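Local coordinates for protein 2'-deoxycytidine 5'-triphosphate deaminase (Agrobacterium tumefaciens, PDB 2R9Q) that probably deaminates dCTP to dUTP, feeding the supply of dUMP for thymidylate synthesis, and belongs to the dUTPase-like superfamily, at residues A173-N176 with E177-L181; A101-A104 with D105-A108; K135-A138 with G139-G142. One frame throughout, in Å; residues are numbered along the deposited sequence.

Interaction 1: A173-N176 with E177-L181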
# COMPACT_ATOMS: atom_id res chain seq x y z
N ALA B 173 15.87 3.04 39.73
CA ALA B 173 15.19 3.73 40.83
C ALA B 173 13.82 4.25 40.43
O ALA B 173 13.53 5.45 40.59
CB ALA B 173 16.06 4.86 41.35
N LEU B 174 12.98 3.34 39.93
CA LEU B 174 11.60 3.63 39.61
C LEU B 174 10.78 3.84 40.88
O LEU B 174 11.05 3.26 41.92
CB LEU B 174 10.94 2.48 38.85
CG LEU B 174 11.20 2.19 37.36
CD1 LEU B 174 11.92 3.35 36.66
CD2 LEU B 174 11.92 0.85 37.19
N LEU B 175 9.76 4.67 40.75
CA LEU B 175 8.79 4.87 41.81
C LEU B 175 7.66 3.85 41.69
O LEU B 175 7.23 3.54 40.59
CB LEU B 175 8.23 6.29 41.73
CG LEU B 175 9.16 7.39 42.24
CD1 LEU B 175 10.48 7.40 41.49
CD2 LEU B 175 8.43 8.73 42.16
N ASN B 176 7.21 3.33 42.83
CA ASN B 176 6.00 2.50 42.89
C ASN B 176 4.75 3.38 43.11
O ASN B 176 4.86 4.62 43.17
CB ASN B 176 6.14 1.37 43.94
CG ASN B 176 6.28 1.88 45.40
OD1 ASN B 176 6.62 3.03 45.68
ND2 ASN B 176 6.01 0.97 46.34
N GLU B 177 3.57 2.77 43.21
CA GLU B 177 2.33 3.53 43.36
C GLU B 177 2.40 4.61 44.44
O GLU B 177 2.08 5.76 44.18
CB GLU B 177 1.16 2.60 43.64
CG GLU B 177 0.39 2.16 42.39
CD GLU B 177 -1.15 2.22 42.58
OE1 GLU B 177 -1.68 3.33 42.92
OE2 GLU B 177 -1.81 1.15 42.38
N SER B 178 2.84 4.22 45.63
CA SER B 178 2.80 5.09 46.81
C SER B 178 3.70 6.31 46.68
O SER B 178 3.31 7.42 47.06
CB SER B 178 3.23 4.31 48.06
OG SER B 178 2.70 3.00 48.01
N GLU B 179 4.90 6.07 46.18
CA GLU B 179 5.91 7.11 45.94
C GLU B 179 5.36 8.15 44.94
O GLU B 179 5.50 9.37 45.15
CB GLU B 179 7.17 6.45 45.37
CG GLU B 179 8.50 6.85 46.00
CD GLU B 179 9.53 5.72 45.97
OE1 GLU B 179 9.11 4.53 45.98
OE2 GLU B 179 10.75 6.01 45.95
N VAL B 180 4.74 7.66 43.88
CA VAL B 180 4.12 8.51 42.85
C VAL B 180 2.97 9.35 43.41
O VAL B 180 2.89 10.56 43.16
CB VAL B 180 3.63 7.66 41.63
CG1 VAL B 180 2.82 8.51 40.66
CG2 VAL B 180 4.82 7.01 40.91
N LEU B 181 2.09 8.70 44.18
CA LEU B 181 0.93 9.37 44.80
C LEU B 181 1.34 10.43 45.84
O LEU B 181 0.72 11.48 45.93
CB LEU B 181 -0.08 8.35 45.37
CG LEU B 181 -0.97 7.67 44.29
CD1 LEU B 181 -1.56 6.31 44.70
CD2 LEU B 181 -2.12 8.61 43.79
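L175 and E179 cross at about a right angle where an extended loop runs into a helix. The CB of L175 lies 3.8 Å from CB of E179. L175 holds its CG anti to the carbonyl carbon (chi1 -76°); this sets CG against E179 CB and CG, while L175 CB packs on V180 CG2 at 3.6 Å. The same leucine touches Y337 and H339 of strand 331-339, so it lies between the helix start and that strand. N176, the residue most covered by the contact, occupies the N-cap position of helix 177-186. Its carbonyl oxygen accepts the first i to i+4 bond of the helix from V180 N at 3.1 Å, nearly straight at 167° and almost in line with the C=O bond. V180 CG2 lies 3.3 Å from that N176 O, and V180 also touches V197. L181 N repeats the pattern one residue on, bonding to E177 O at 2.9 Å. The side chains of N176 and E179 likewise cross at about a right angle: E179 reaches back from the helix, its chain bent at chi2 (149°), and OE2 of its carboxylate is hydrogen-bonded to H339 NE2. Backbone bonds of A173 to H339 and of L175 to Y337 hold the incoming loop along strand 331-339.

Interaction 2: A101-A104 with D105-A108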
# COMPACT_ATOMS: atom_id res chain seq x y z
N ALA B 101 32.69 3.71 27.32
CA ALA B 101 33.42 2.84 28.24
C ALA B 101 32.78 3.06 29.64
O ALA B 101 33.26 3.83 30.46
CB ALA B 101 34.89 3.16 28.23
N LEU B 102 31.65 2.40 29.86
CA LEU B 102 30.83 2.59 31.06
C LEU B 102 31.39 1.91 32.34
O LEU B 102 31.84 0.76 32.30
CB LEU B 102 29.41 2.07 30.80
CG LEU B 102 28.28 3.07 30.50
CD1 LEU B 102 28.73 4.26 29.68
CD2 LEU B 102 27.11 2.33 29.84
N PRO B 103 31.35 2.63 33.49
CA PRO B 103 31.54 1.99 34.81
C PRO B 103 30.64 0.76 34.97
O PRO B 103 29.48 0.82 34.57
CB PRO B 103 31.10 3.09 35.79
CG PRO B 103 31.32 4.37 35.06
CD PRO B 103 31.13 4.08 33.59
N ALA B 104 31.15 -0.31 35.57
CA ALA B 104 30.45 -1.60 35.64
C ALA B 104 29.08 -1.59 36.36
O ALA B 104 28.28 -2.52 36.17
CB ALA B 104 31.36 -2.67 36.28
N ASP B 105 28.83 -0.56 37.16
CA ASP B 105 27.51 -0.34 37.82
C ASP B 105 26.52 0.55 37.01
O ASP B 105 25.37 0.73 37.41
CB ASP B 105 27.69 0.21 39.25
CG ASP B 105 28.30 1.62 39.29
OD1 ASP B 105 29.24 1.93 38.52
OD2 ASP B 105 27.84 2.41 40.14
N MET B 106 27.00 1.08 35.89
CA MET B 106 26.28 2.03 35.06
C MET B 106 25.83 1.35 33.78
O MET B 106 26.62 0.73 33.07
CB MET B 106 27.17 3.23 34.74
CG MET B 106 26.46 4.39 34.06
SD MET B 106 27.51 5.80 33.66
CE MET B 106 28.08 6.26 35.32
N SER B 107 24.53 1.48 33.52
CA SER B 107 23.90 1.05 32.28
C SER B 107 23.25 2.23 31.56
O SER B 107 23.26 3.36 32.05
CB SER B 107 22.86 -0.04 32.57
OG SER B 107 21.70 0.48 33.19
N ALA B 108 22.70 1.98 30.38
CA ALA B 108 21.92 3.00 29.70
C ALA B 108 20.81 2.47 28.79
O ALA B 108 20.82 1.32 28.38
CB ALA B 108 22.83 3.98 28.97
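P103 and M106 close a type I beta turn, which carries the chain from strand 91-101 of one sheet to strand 106-112 of the other in the N-terminal dUTPase-like half of the chain. M106 N bonds to P103 O at 2.8 Å with an N-H...O angle of 157°, the donor standing above the carbonyl plane. Their side chains lie alongside one another and point the same way. The methionine is extended through its first two torsions, which brings SD to 4.0 Å from P103 CD, and the bend at chi3 (-61°) swings CE onto the proline ring. M106 CB comes within 3.3 Å of P103 O, and the side chain goes on to touch L13, while P103 touches K26. D105 holds its CG between its backbone N and carbonyl carbon (chi1 66°), which turns the carboxylate back over the turn and brings OD1 to 3.5 Å from P103 CB. L102 packs on the last residue of the turn: its CD2 approaches M106 O at 3.6 Å, a carbon-to-oxygen packing contact, and the leucine also touches I136 of strand 135-136. A backbone bond of L102 to Y140 ties the turn to the neighbouring one. At the end of the methionine, CE settles against the ring carbon P103 CG at 3.8 Å.

Interaction 3: K135-A138 with G139-G142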
# COMPACT_ATOMS: atom_id res chain seq x y z
N LYS B 135 19.10 -0.77 24.54
CA LYS B 135 19.60 -1.09 25.86
C LYS B 135 21.12 -1.29 25.78
O LYS B 135 21.63 -2.07 24.97
CB LYS B 135 18.91 -2.34 26.45
CG LYS B 135 17.40 -2.19 26.64
CD LYS B 135 17.06 -1.17 27.71
CE LYS B 135 15.69 -0.47 27.44
NZ LYS B 135 15.70 0.54 26.31
N ILE B 136 21.82 -0.52 26.60
CA ILE B 136 23.25 -0.61 26.76
C ILE B 136 23.48 -1.33 28.12
O ILE B 136 23.02 -0.87 29.17
CB ILE B 136 23.89 0.79 26.72
CG1 ILE B 136 23.56 1.50 25.41
CG2 ILE B 136 25.41 0.69 26.85
CD1 ILE B 136 22.19 2.08 25.30
N PRO B 137 24.17 -2.49 28.09
CA PRO B 137 24.38 -3.24 29.34
C PRO B 137 25.25 -2.49 30.35
O PRO B 137 25.98 -1.59 29.97
CB PRO B 137 25.07 -4.52 28.89
CG PRO B 137 24.90 -4.57 27.41
CD PRO B 137 24.77 -3.18 26.93
N ALA B 138 25.10 -2.84 31.62
CA ALA B 138 25.95 -2.33 32.69
C ALA B 138 27.38 -2.59 32.30
O ALA B 138 27.73 -3.71 31.98
CB ALA B 138 25.62 -2.98 34.04
N GLY B 139 28.17 -1.52 32.25
CA GLY B 139 29.59 -1.62 32.00
C GLY B 139 30.03 -1.69 30.55
O GLY B 139 31.18 -1.98 30.29
N TYR B 140 29.13 -1.37 29.62
CA TYR B 140 29.39 -1.54 28.20
C TYR B 140 30.53 -0.64 27.71
O TYR B 140 30.55 0.57 27.95
CB TYR B 140 28.10 -1.27 27.37
CG TYR B 140 28.29 -1.36 25.84
CD1 TYR B 140 28.31 -2.60 25.19
CD2 TYR B 140 28.45 -0.20 25.06
CE1 TYR B 140 28.51 -2.67 23.82
CE2 TYR B 140 28.64 -0.27 23.70
CZ TYR B 140 28.68 -1.50 23.08
OH TYR B 140 28.87 -1.58 21.70
N THR B 141 31.46 -1.29 27.02
CA THR B 141 32.54 -0.66 26.29
C THR B 141 32.31 -0.98 24.84
O THR B 141 32.22 -2.16 24.48
CB THR B 141 33.91 -1.22 26.66
OG1 THR B 141 34.15 -0.95 28.03
CG2 THR B 141 35.03 -0.59 25.81
N GLY B 142 32.26 0.08 24.02
CA GLY B 142 32.08 -0.09 22.60
C GLY B 142 31.47 1.06 21.82
O GLY B 142 31.20 2.14 22.36
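P137 and Y140 are joined by a type II beta turn in which Y140 N bonds to P137 O at 3.2 Å. The bond is bent, 140° at the hydrogen, and its donor stands above the carbonyl plane. A138 and G139 form the corners; G139, at the third position, has a positive phi of 85°, as a type II turn requires there. Y140 holds its ring carbon CG anti to its backbone N (chi1 177°), which carries the ring past both I136 and P137. I136 reaches it with one branch, CG2, which comes within 3.4 Å of Y140 CB and 3.6 Å of Y140 CD2. The isoleucine and tyrosine chains cross obliquely, whereas P137 lies beside Y140 and points the same way, its CD 3.9 Å from Y140 CB. CG2 of I136 and CD of P137 thus both meet the root of the ring. The far end of the tyrosine is fixed separately: OH is hydrogen-bonded to P143 O and to D128 N, and the Y140 side chain also touches L100 and T127. This is a tight turn leaving the short strand 135-136, which pairs with strand 106-112, and leading toward strand 143-150, a link between the two antiparallel sheets of the N-terminal dUTPase-like domain.

How the interactions relate
Interactions 2 and 3 form one unit: their centres lie 6 Å apart, and their turns pair backbone to backbone. A108 O and I136 N stand 2.7 Å apart and M106 O and G139 N 2.9 Å, both probable hydrogen bonds joining strand 106-112 to segment 135-142. A104 O also packs on A138 CB at 3.4 Å, where the two turns meet. Interaction 1 is separate, with its centre about 24 Å from that of interaction 2 and about 27 Å from that of interaction 3, and without touching either. It follows them in the chain, just after strand 162-170, which pairs with strand 106-112, and leads into the C-terminal half.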